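Side-chain contact in uncharacterized protein (Bacteroides ovatus, PDB 3P02), which is of unknown function but pairs an E-set-like, beta-rich N-terminal region with a C-terminal region of the BT_3044-like family: residues E84-Q87 with K88-S91. Residues are numbered along the deposited sequence; the frame is centred on the assembly and turned at random. Where two conformers were deposited one is given.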
ATOM      1  N   GLU A  84      -4.069 -10.581  -8.780  1.00 10.56           N
ATOM      2  CA  GLU A  84      -5.487 -10.278  -8.707  1.00  8.86           C
ATOM      3  C   GLU A  84      -5.974 -10.350  -7.267  1.00 12.92           C
ATOM      4  O   GLU A  84      -5.767 -11.359  -6.592  1.00 11.84           O
ATOM      5  CB  GLU A  84      -6.293 -11.229  -9.604  1.00 10.71           C
ATOM      6  CG  GLU A  84      -7.786 -10.933  -9.579  1.00 12.71           C
ATOM      7  CD  GLU A  84      -8.594 -11.953 -10.364  1.00 21.50           C
ATOM      8  OE1 GLU A  84      -8.193 -12.279 -11.501  1.00 17.80           O
ATOM      9  OE2 GLU A  84      -9.616 -12.444  -9.837  1.00 22.01           O
ATOM     10  N   LEU A  85      -6.660  -9.290  -6.812  1.00  8.82           N
ATOM     11  CA  LEU A  85      -7.202  -9.288  -5.466  1.00  8.82           C
ATOM     12  C   LEU A  85      -8.284 -10.391  -5.340  1.00 11.56           C
ATOM     13  O   LEU A  85      -9.266 -10.364  -6.099  1.00 10.55           O
ATOM     14  CB  LEU A  85      -7.813  -7.899  -5.168  1.00  7.67           C
ATOM     15  CG  LEU A  85      -8.420  -7.745  -3.765  1.00 10.26           C
ATOM     16  CD1 LEU A  85      -7.328  -7.831  -2.693  1.00  8.87           C
ATOM     17  CD2 LEU A  85      -9.160  -6.412  -3.633  1.00  9.36           C
ATOM     18  N   PRO A  86      -8.132 -11.385  -4.427  1.00 11.46           N
ATOM     19  CA  PRO A  86      -9.181 -12.417  -4.297  1.00 12.19           C
ATOM     20  C   PRO A  86     -10.542 -11.819  -3.922  1.00 14.51           C
ATOM     21  O   PRO A  86     -10.643 -10.791  -3.222  1.00 13.31           O
ATOM     22  CB  PRO A  86      -8.648 -13.343  -3.194  1.00 12.80           C
ATOM     23  CG  PRO A  86      -7.143 -13.149  -3.282  1.00 15.57           C
ATOM     24  CD  PRO A  86      -6.995 -11.660  -3.525  1.00 11.80           C
ATOM     25  N   GLN A  87     -11.594 -12.503  -4.399  1.00 12.57           N
ATOM     26  CA  GLN A  87     -12.985 -12.093  -4.311  1.00 13.99           C
ATOM     27  C   GLN A  87     -13.497 -11.937  -2.857  1.00 16.20           C
ATOM     28  O   GLN A  87     -14.397 -11.130  -2.604  1.00 15.56           O
ATOM     29  CB  GLN A  87     -13.839 -13.074  -5.166  1.00 16.97           C
ATOM     30  CG  GLN A  87     -15.059 -13.674  -4.565  1.00 28.62           C
ATOM     31  CD  GLN A  87     -16.091 -13.777  -5.652  1.00 36.22           C
ATOM     32  OE1 GLN A  87     -16.696 -12.775  -6.027  1.00 24.24           O
ATOM     33  NE2 GLN A  87     -16.241 -14.962  -6.250  1.00 21.89           N
ATOM     34  N   LYS A  88     -12.893 -12.641  -1.901  1.00 12.40           N
ATOM     35  CA  LYS A  88     -13.326 -12.486  -0.513  1.00 13.65           C
ATOM     36  C   LYS A  88     -13.016 -11.087   0.043  1.00 15.70           C
ATOM     37  O   LYS A  88     -13.649 -10.665   1.010  1.00 16.41           O
ATOM     38  CB  LYS A  88     -12.712 -13.566   0.377  1.00 15.41           C
ATOM     39  CG  LYS A  88     -11.190 -13.530   0.490  1.00 16.49           C
ATOM     40  CD  LYS A  88     -10.776 -14.564   1.542  1.00 25.30           C
ATOM     41  CE  LYS A  88      -9.345 -14.436   1.942  1.00 31.57           C
ATOM     42  NZ  LYS A  88      -9.066 -15.228   3.173  1.00 47.23           N
ATOM     43  N   TYR A  89     -12.125 -10.336  -0.629  1.00 12.09           N
ATOM     44  CA  TYR A  89     -11.750  -9.009  -0.152  1.00 11.11           C
ATOM     45  C   TYR A  89     -12.581  -7.862  -0.706  1.00 12.68           C
ATOM     46  O   TYR A  89     -12.374  -6.714  -0.268  1.00 12.13           O
ATOM     47  CB  TYR A  89     -10.292  -8.738  -0.476  1.00 10.34           C
ATOM     48  CG  TYR A  89      -9.364  -9.679   0.249  1.00  9.91           C
ATOM     49  CD1 TYR A  89      -9.197  -9.596   1.626  1.00 10.93           C
ATOM     50  CD2 TYR A  89      -8.648 -10.652  -0.442  1.00 11.83           C
ATOM     51  CE1 TYR A  89      -8.342 -10.464   2.303  1.00 13.46           C
ATOM     52  CE2 TYR A  89      -7.780 -11.514   0.220  1.00 12.66           C
ATOM     53  CZ  TYR A  89      -7.636 -11.419   1.597  1.00 17.27           C
ATOM     54  OH  TYR A  89      -6.783 -12.248   2.288  1.00 18.30           O
ATOM     55  N   TYR A  90     -13.534  -8.129  -1.622  1.00 10.20           N
ATOM     56  CA  TYR A  90     -14.297  -7.001  -2.128  1.00 10.24           C
ATOM     57  C   TYR A  90     -15.684  -7.415  -2.554  1.00 11.61           C
ATOM     58  O   TYR A  90     -15.974  -8.605  -2.743  1.00 12.17           O
ATOM     59  CB  TYR A  90     -13.560  -6.335  -3.348  1.00 10.51           C
ATOM     60  CG  TYR A  90     -13.437  -7.252  -4.549  1.00 10.66           C
ATOM     61  CD1 TYR A  90     -14.498  -7.410  -5.450  1.00 12.86           C
ATOM     62  CD2 TYR A  90     -12.309  -8.049  -4.727  1.00 11.37           C
ATOM     63  CE1 TYR A  90     -14.418  -8.317  -6.511  1.00 12.40           C
ATOM     64  CE2 TYR A  90     -12.216  -8.948  -5.790  1.00 11.35           C
ATOM     65  CZ  TYR A  90     -13.277  -9.085  -6.674  1.00 11.56           C
ATOM     66  OH  TYR A  90     -13.191  -9.997  -7.692  1.00 13.53           O
ATOM     67  N   SER A  91     -16.531  -6.400  -2.770  1.00  9.89           N
ATOM     68  CA  SER A  91     -17.847  -6.595  -3.368  0.50 11.16           C
ATOM     69  C   SER A  91     -18.258  -5.349  -4.125  1.00 15.17           C
ATOM     70  O   SER A  91     -17.974  -4.224  -3.715  1.00 13.79           O
ATOM     71  CB  SER A  91     -18.904  -6.997  -2.347  0.50 14.05           C
ATOM     72  OG  SER A  91     -19.314  -5.910  -1.538  0.50 17.71           O
TER
HETATM   73  O   HOH W   1     -11.055 -11.492  -7.814  1.00 14.68           O
HETATM   74  O   HOH W   2     -16.653 -10.382  -4.824  1.00 20.24           O
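Tyr90 folds back over the turn that precedes it: Leu85 O lies at the edge of its ring, in plane, 3.3 Å from CE2, while Gln87 O sits over the centre of one face. Its first torsion (chi1 64°) sets CG between the backbone N and the carbonyl carbon, which swings the ring back toward Leu85. There the Leu85 side chain runs past it in the opposite direction, with CD2 3.7 Å from Tyr90 CD2, and the other methyl, CD1, reaches Tyr89 CB at 3.8 Å. Pro86 and Tyr89 lie side by side and point the same way; Pro86 CD is 3.6 Å from Tyr89 CD2, and Pro86 CG meets the ring edge in its plane.

One water ties the phenol to the chain. It accepts from Tyr90 OH at 2.6 Å and donates to Leu85 O and Glu84 OE2, so the hydroxyl is held without direct contact with either acceptor. A phenylalanine in place of Tyr90 would probably keep the packing on Leu85 but leave this water without its hydroxyl donor, weakening the link to Glu84.

Two backbone bonds set the bend beneath these side chains: Tyr89 N to Pro86 O (3.0 Å, 161° at the hydrogen) and the longer Tyr90 N to Gln87 O (3.3 Å). Farther out, Phe111 packs on both Leu85 and Tyr90, and Leu61 and Leu124 also touch Tyr90. Successive i+3 to i bonds are the signature of a short 3-10 turn, here joining strand 83-84 of the mixed sheet to edge strand 90-91 of the four-stranded antiparallel sheet.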